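Local coordinates for protein transketolase (Campylobacter jejuni, PDB 3L84) that belongs to the transketolase family, forming a homodimer whose chains each combine two thiamine diphosphate-binding-type domains with a C-terminal transketolase domain, at residues A[427-432]-A[466-471]; A[397-402]-A[433-438]. All blocks are in the same frame, centred on the assembly; numbering follows the deposited sequence.

Interaction 1: A[427-432]-A[466-471]; sequences IAALMK and PNFLTF
The carbonyl oxygen of Ala429, in the last turn of helix 418-431, is gripped by two donors from opposite faces of its plane. On one face Asn467 ND2 donates to Ala429 O over 3.0 Å, with an N-H...O angle of 153°. The donor stands above the carbonyl plane, 40° out of it, while the oxygen lies close to the plane of the asparagine amide. With CG anti to its own carbonyl carbon (chi1 -67°), Asn467 carries its amide to the helix end, where ND2 meets the oxygen. From the other face Lys432 N reaches Ala429 O at 3.1 Å. This second bond belongs to a Schellman motif: Lys432, with positive phi, is the C-prime residue, and Ile433 N returns to Ala428 O. The side-chain amide thus adds a bond from outside to a helix end already closed by its own backbone. Lys432 also lays its aliphatic part across the asparagine, CG lying 3.5 Å from Asn467 ND2. Next to this bond, Ala429 CB sits 3.3 Å from Pro466 O and beside the buried Asn467 O, which has no hydrogen-bonding partner in the model. Ala429 CB also meets the edge of the Phe468 ring, 3.7 Å from Phe468 CD1, and the ring in turn packs against Phe462. Phe605 of the second subunit packs on Ala429, Leu430 and Asn467.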
loop_
_atom_site.group_PDB
_atom_site.type_symbol
_atom_site.label_atom_id
_atom_site.label_comp_id
_atom_site.label_asym_id
_atom_site.label_seq_id
_atom_site.Cartn_x
_atom_site.Cartn_y
_atom_site.Cartn_z
ATOM N N ILE A 427 0.396 10.491 4.720
ATOM C CA ILE A 427 1.076 11.284 5.739
ATOM C C ILE A 427 1.565 12.611 5.152
ATOM O O ILE A 427 1.483 13.661 5.820
ATOM C CB ILE A 427 2.225 10.499 6.383
ATOM C CG1 ILE A 427 1.715 9.274 7.137
ATOM C CG2 ILE A 427 3.049 11.400 7.312
ATOM C CD1 ILE A 427 1.103 9.636 8.521
ATOM N N ALA A 428 2.078 12.613 3.938
ATOM C CA ALA A 428 2.442 13.872 3.280
ATOM C C ALA A 428 1.259 14.823 3.236
ATOM O O ALA A 428 1.382 16.034 3.493
ATOM C CB ALA A 428 2.992 13.601 1.885
ATOM N N ALA A 429 0.098 14.303 2.847
ATOM C CA ALA A 429 -1.122 15.079 2.769
ATOM C C ALA A 429 -1.561 15.582 4.131
ATOM O O ALA A 429 -1.910 16.764 4.289
ATOM C CB ALA A 429 -2.207 14.255 2.089
ATOM N N LEU A 430 -1.557 14.720 5.137
ATOM C CA LEU A 430 -1.924 15.100 6.500
ATOM C C LEU A 430 -1.083 16.255 6.991
ATOM O O LEU A 430 -1.593 17.161 7.663
ATOM C CB LEU A 430 -1.773 13.880 7.432
ATOM C CG LEU A 430 -2.973 12.907 7.369
ATOM C CD1 LEU A 430 -2.546 11.465 7.759
ATOM C CD2 LEU A 430 -4.142 13.395 8.232
HETATM N N MSE A 431 0.223 16.224 6.699
HETATM C CA MSE A 431 1.149 17.262 7.171
HETATM C C MSE A 431 1.202 18.498 6.262
HETATM O O MSE A 431 1.735 19.521 6.657
HETATM C CB MSE A 431 2.569 16.710 7.211
HETATM C CG MSE A 431 2.791 15.637 8.246
HETATM SE SE MSE A 431 4.678 15.286 8.571
HETATM C CE MSE A 431 5.169 14.396 6.913
ATOM N N LYS A 432 0.654 18.401 5.059
ATOM C CA LYS A 432 0.713 19.494 4.064
ATOM C C LYS A 432 2.145 19.870 3.713
ATOM O O LYS A 432 2.470 21.047 3.572
ATOM C CB LYS A 432 -0.144 20.712 4.469
ATOM C CG LYS A 432 -1.573 20.375 4.781
ATOM C CD LYS A 432 -2.343 21.625 5.228
ATOM C CE LYS A 432 -2.675 22.536 4.162
ATOM N NZ LYS A 432 -3.649 23.608 4.688
ATOM N N PRO A 466 -7.696 13.890 0.714
ATOM C CA PRO A 466 -7.565 15.319 0.978
ATOM C C PRO A 466 -6.145 15.849 0.871
ATOM O O PRO A 466 -5.180 15.094 1.026
ATOM C CB PRO A 466 -8.103 15.451 2.417
ATOM C CG PRO A 466 -9.032 14.291 2.567
ATOM C CD PRO A 466 -8.361 13.186 1.823
ATOM N N ASN A 467 -6.030 17.169 0.718
ATOM C CA ASN A 467 -4.747 17.864 0.765
ATOM C C ASN A 467 -3.728 17.345 -0.259
ATOM O O ASN A 467 -2.555 17.242 0.037
ATOM C CB ASN A 467 -4.092 17.820 2.165
ATOM C CG ASN A 467 -4.836 18.572 3.210
ATOM O OD1 ASN A 467 -5.727 19.392 2.902
ATOM N ND2 ASN A 467 -4.438 18.379 4.458
ATOM N N PHE A 468 -4.207 17.028 -1.444
ATOM C CA PHE A 468 -3.392 16.620 -2.576
ATOM C C PHE A 468 -3.921 17.286 -3.793
ATOM O O PHE A 468 -5.175 17.393 -3.991
ATOM C CB PHE A 468 -3.462 15.110 -2.847
ATOM C CG PHE A 468 -2.146 14.402 -2.738
ATOM C CD1 PHE A 468 -1.791 13.858 -1.556
ATOM C CD2 PHE A 468 -1.228 14.391 -3.780
ATOM C CE1 PHE A 468 -0.647 13.250 -1.398
ATOM C CE2 PHE A 468 -0.013 13.711 -3.599
ATOM C CZ PHE A 468 0.275 13.186 -2.414
ATOM N N LEU A 469 -3.030 17.722 -4.652
ATOM C CA LEU A 469 -3.398 18.082 -6.020
ATOM C C LEU A 469 -2.995 16.945 -6.947
ATOM O O LEU A 469 -1.883 16.451 -6.830
ATOM C CB LEU A 469 -2.698 19.359 -6.443
ATOM C CG LEU A 469 -3.036 20.585 -5.610
ATOM C CD1 LEU A 469 -2.256 21.800 -6.120
ATOM C CD2 LEU A 469 -4.548 20.883 -5.619
ATOM N N THR A 470 -3.861 16.538 -7.854
ATOM C CA THR A 470 -3.543 15.431 -8.740
ATOM C C THR A 470 -3.553 16.015 -10.153
ATOM O O THR A 470 -4.623 16.211 -10.749
ATOM C CB THR A 470 -4.530 14.277 -8.616
ATOM O OG1 THR A 470 -4.596 13.899 -7.220
ATOM C CG2 THR A 470 -4.109 13.046 -9.425
ATOM N N PHE A 471 -2.385 16.276 -10.712
ATOM C CA PHE A 471 -2.268 16.851 -12.053
ATOM C C PHE A 471 -2.134 15.768 -13.094
ATOM O O PHE A 471 -1.312 14.861 -12.938
ATOM C CB PHE A 471 -1.063 17.759 -12.152
ATOM C CG PHE A 471 -1.162 18.998 -11.333
ATOM C CD1 PHE A 471 -1.952 20.047 -11.743
ATOM C CD2 PHE A 471 -0.483 19.107 -10.135
ATOM C CE1 PHE A 471 -2.010 21.222 -11.004
ATOM C CE2 PHE A 471 -0.563 20.288 -9.406
ATOM C CZ PHE A 471 -1.329 21.309 -9.861
#

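Interaction 2: A[397-402]-A[433-438]; sequences INNAFA and IKHFFI
The side chains of Asn399 and His435 cross at about a right angle, and their amide and ring planes stand 78° apart. In this crossed pose His435 ND1 donates to Asn399 OD1 over 2.8 Å. The acceptor lies almost in the ring plane, whereas the donor is tilted from the plane of the asparagine carbonyl, and the N-H...O angle of 142° marks a moderately bent bond. His435 CB points toward the helix, and CG is anti to the backbone N (chi1 176°), a position from which ND1 meets Asn399. Both partners are fixed a second time: His435 NE2 is hydrogen-bonded to Ser411 OG, and Asn399 ND2 to Ala424 O, which limits how either flat group can turn. The ring is also sandwiched. Asn398 O lies over one face, offset toward the rim, while Phe437 CZ sits 3.3 Å above the centre of the opposite face. Asn398 CB approaches the far end of the imidazole, 3.4 Å from His435 NE2. Ile433 crosses Asn399 at about a right angle, its CD1 3.5 Å from Asn399 OD1 and 3.7 Å from Ala402 CB. A water links the backbones by donating to Ala402 O and accepting from Lys434 N. His435 stands just before strand 436-440, so these buried contacts pack helix 391-404 against the entrance to a central strand, in the layered helix-on-parallel-sheet architecture of the pyrimidine-binding domain, a member of the thiamine diphosphate-binding fold.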
loop_
_atom_site.group_PDB
_atom_site.type_symbol
_atom_site.label_atom_id
_atom_site.label_comp_id
_atom_site.label_asym_id
_atom_site.label_seq_id
_atom_site.Cartn_x
_atom_site.Cartn_y
_atom_site.Cartn_z
ATOM N N ILE A 397 10.655 8.042 3.414
ATOM C CA ILE A 397 11.977 8.716 3.488
ATOM C C ILE A 397 11.873 10.131 2.952
ATOM O O ILE A 397 12.357 11.083 3.576
ATOM C CB ILE A 397 13.041 7.910 2.688
ATOM C CG1 ILE A 397 13.485 6.699 3.493
ATOM C CG2 ILE A 397 14.242 8.783 2.247
ATOM C CD1 ILE A 397 14.194 5.591 2.730
ATOM N N ASN A 398 11.198 10.296 1.814
ATOM C CA ASN A 398 11.063 11.625 1.239
ATOM C C ASN A 398 10.130 12.519 2.041
ATOM O O ASN A 398 10.320 13.739 2.057
ATOM C CB ASN A 398 10.651 11.521 -0.222
ATOM C CG ASN A 398 11.817 11.323 -1.167
ATOM O OD1 ASN A 398 11.583 10.941 -2.370
ATOM N ND2 ASN A 398 12.990 11.601 -0.736
ATOM N N ASN A 399 9.179 11.948 2.793
ATOM C CA ASN A 399 8.413 12.759 3.751
ATOM C C ASN A 399 9.354 13.414 4.756
ATOM O O ASN A 399 9.180 14.577 5.119
ATOM C CB ASN A 399 7.375 11.916 4.481
ATOM C CG ASN A 399 6.184 11.548 3.658
ATOM O OD1 ASN A 399 5.928 12.104 2.596
ATOM N ND2 ASN A 399 5.413 10.579 4.168
ATOM N N ALA A 400 10.371 12.678 5.194
ATOM C CA ALA A 400 11.359 13.219 6.092
ATOM C C ALA A 400 12.294 14.220 5.407
ATOM O O ALA A 400 12.612 15.240 6.019
ATOM C CB ALA A 400 12.162 12.060 6.754
ATOM N N PHE A 401 12.722 13.965 4.181
ATOM C CA PHE A 401 13.473 14.974 3.436
ATOM C C PHE A 401 12.693 16.272 3.414
ATOM O O PHE A 401 13.269 17.355 3.546
ATOM C CB PHE A 401 13.796 14.551 1.989
ATOM C CG PHE A 401 15.078 13.772 1.807
ATOM C CD1 PHE A 401 15.152 12.420 2.030
ATOM C CD2 PHE A 401 16.232 14.445 1.403
ATOM C CE1 PHE A 401 16.341 11.731 1.848
ATOM C CE2 PHE A 401 17.431 13.755 1.214
ATOM C CZ PHE A 401 17.479 12.405 1.421
ATOM N N ALA A 402 11.394 16.214 3.168
ATOM C CA ALA A 402 10.568 17.412 3.104
ATOM C C ALA A 402 10.449 18.149 4.442
ATOM O O ALA A 402 10.219 19.363 4.458
ATOM C CB ALA A 402 9.170 17.037 2.565
ATOM N N ILE A 433 2.999 18.857 3.561
ATOM C CA ILE A 433 4.381 19.079 3.173
ATOM C C ILE A 433 4.569 19.175 1.688
ATOM O O ILE A 433 3.740 18.706 0.879
ATOM C CB ILE A 433 5.339 18.012 3.714
ATOM C CG1 ILE A 433 4.880 16.602 3.380
ATOM C CG2 ILE A 433 5.503 18.153 5.225
ATOM C CD1 ILE A 433 5.960 15.499 3.436
ATOM N N LYS A 434 5.661 19.810 1.277
ATOM C CA LYS A 434 6.016 19.975 -0.123
ATOM C C LYS A 434 6.865 18.798 -0.588
ATOM O O LYS A 434 8.083 18.773 -0.461
ATOM C CB LYS A 434 6.664 21.335 -0.365
ATOM C CG LYS A 434 5.835 22.485 0.061
ATOM C CD LYS A 434 4.347 22.433 -0.360
ATOM C CE LYS A 434 4.143 22.388 -1.845
ATOM N NZ LYS A 434 4.637 23.699 -2.509
ATOM N N HIS A 435 6.177 17.779 -1.076
ATOM C CA HIS A 435 6.757 16.507 -1.522
ATOM C C HIS A 435 6.001 16.176 -2.799
ATOM O O HIS A 435 4.760 16.235 -2.838
ATOM C CB HIS A 435 6.522 15.442 -0.443
ATOM C CG HIS A 435 6.962 14.043 -0.775
ATOM N ND1 HIS A 435 6.857 13.024 0.151
ATOM C CD2 HIS A 435 7.482 13.472 -1.889
ATOM C CE1 HIS A 435 7.276 11.886 -0.394
ATOM N NE2 HIS A 435 7.662 12.134 -1.642
ATOM N N PHE A 436 6.741 15.954 -3.883
ATOM C CA PHE A 436 6.138 15.777 -5.211
ATOM C C PHE A 436 6.207 14.323 -5.633
ATOM O O PHE A 436 7.233 13.671 -5.492
ATOM C CB PHE A 436 6.875 16.686 -6.213
ATOM C CG PHE A 436 7.017 18.096 -5.711
ATOM C CD1 PHE A 436 5.929 18.916 -5.625
ATOM C CD2 PHE A 436 8.217 18.564 -5.241
ATOM C CE1 PHE A 436 6.030 20.166 -5.110
ATOM C CE2 PHE A 436 8.317 19.853 -4.720
ATOM C CZ PHE A 436 7.229 20.626 -4.621
ATOM N N PHE A 437 5.105 13.811 -6.139
ATOM C CA PHE A 437 4.966 12.411 -6.524
ATOM C C PHE A 437 4.856 12.319 -8.027
ATOM O O PHE A 437 3.991 12.969 -8.625
ATOM C CB PHE A 437 3.731 11.776 -5.820
ATOM C CG PHE A 437 3.874 11.667 -4.314
ATOM C CD1 PHE A 437 4.263 10.469 -3.741
ATOM C CD2 PHE A 437 3.671 12.755 -3.498
ATOM C CE1 PHE A 437 4.429 10.379 -2.357
ATOM C CE2 PHE A 437 3.852 12.651 -2.128
ATOM C CZ PHE A 437 4.229 11.476 -1.591
ATOM N N ILE A 438 5.710 11.521 -8.634
ATOM C CA ILE A 438 5.845 11.446 -10.095
ATOM C C ILE A 438 5.374 10.050 -10.475
ATOM O O ILE A 438 6.022 9.059 -10.123
ATOM C CB ILE A 438 7.311 11.672 -10.539
ATOM C CG1 ILE A 438 7.954 12.935 -9.946
ATOM C CG2 ILE A 438 7.425 11.617 -12.055
ATOM C CD1 ILE A 438 7.208 14.155 -10.101
HETATM O O HOH W 1 7.642 20.715 3.297
#

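Followed from the N terminus, the chain passes through 397-402 on helix 391-404, strand 408-414 and helix 418-431, and residues 427-432 then run directly into 433-438. Here interaction 2 closes a loop of 30 intervening residues. Interaction 1, opened at 427-432, closes only later, when the chain passes strand 436-440 and helix 458-464 and reaches 466-471. The two loops therefore cross rather than nest. Where they meet, Ala428 CB packs against Asn399 OD1, and Phe468 CZ touches Phe437 CD2 at 3.6 Å. Together they tie two helices to strand 436-440 and to the approach of edge strand 469-471, two strands of the same six-stranded parallel sheet.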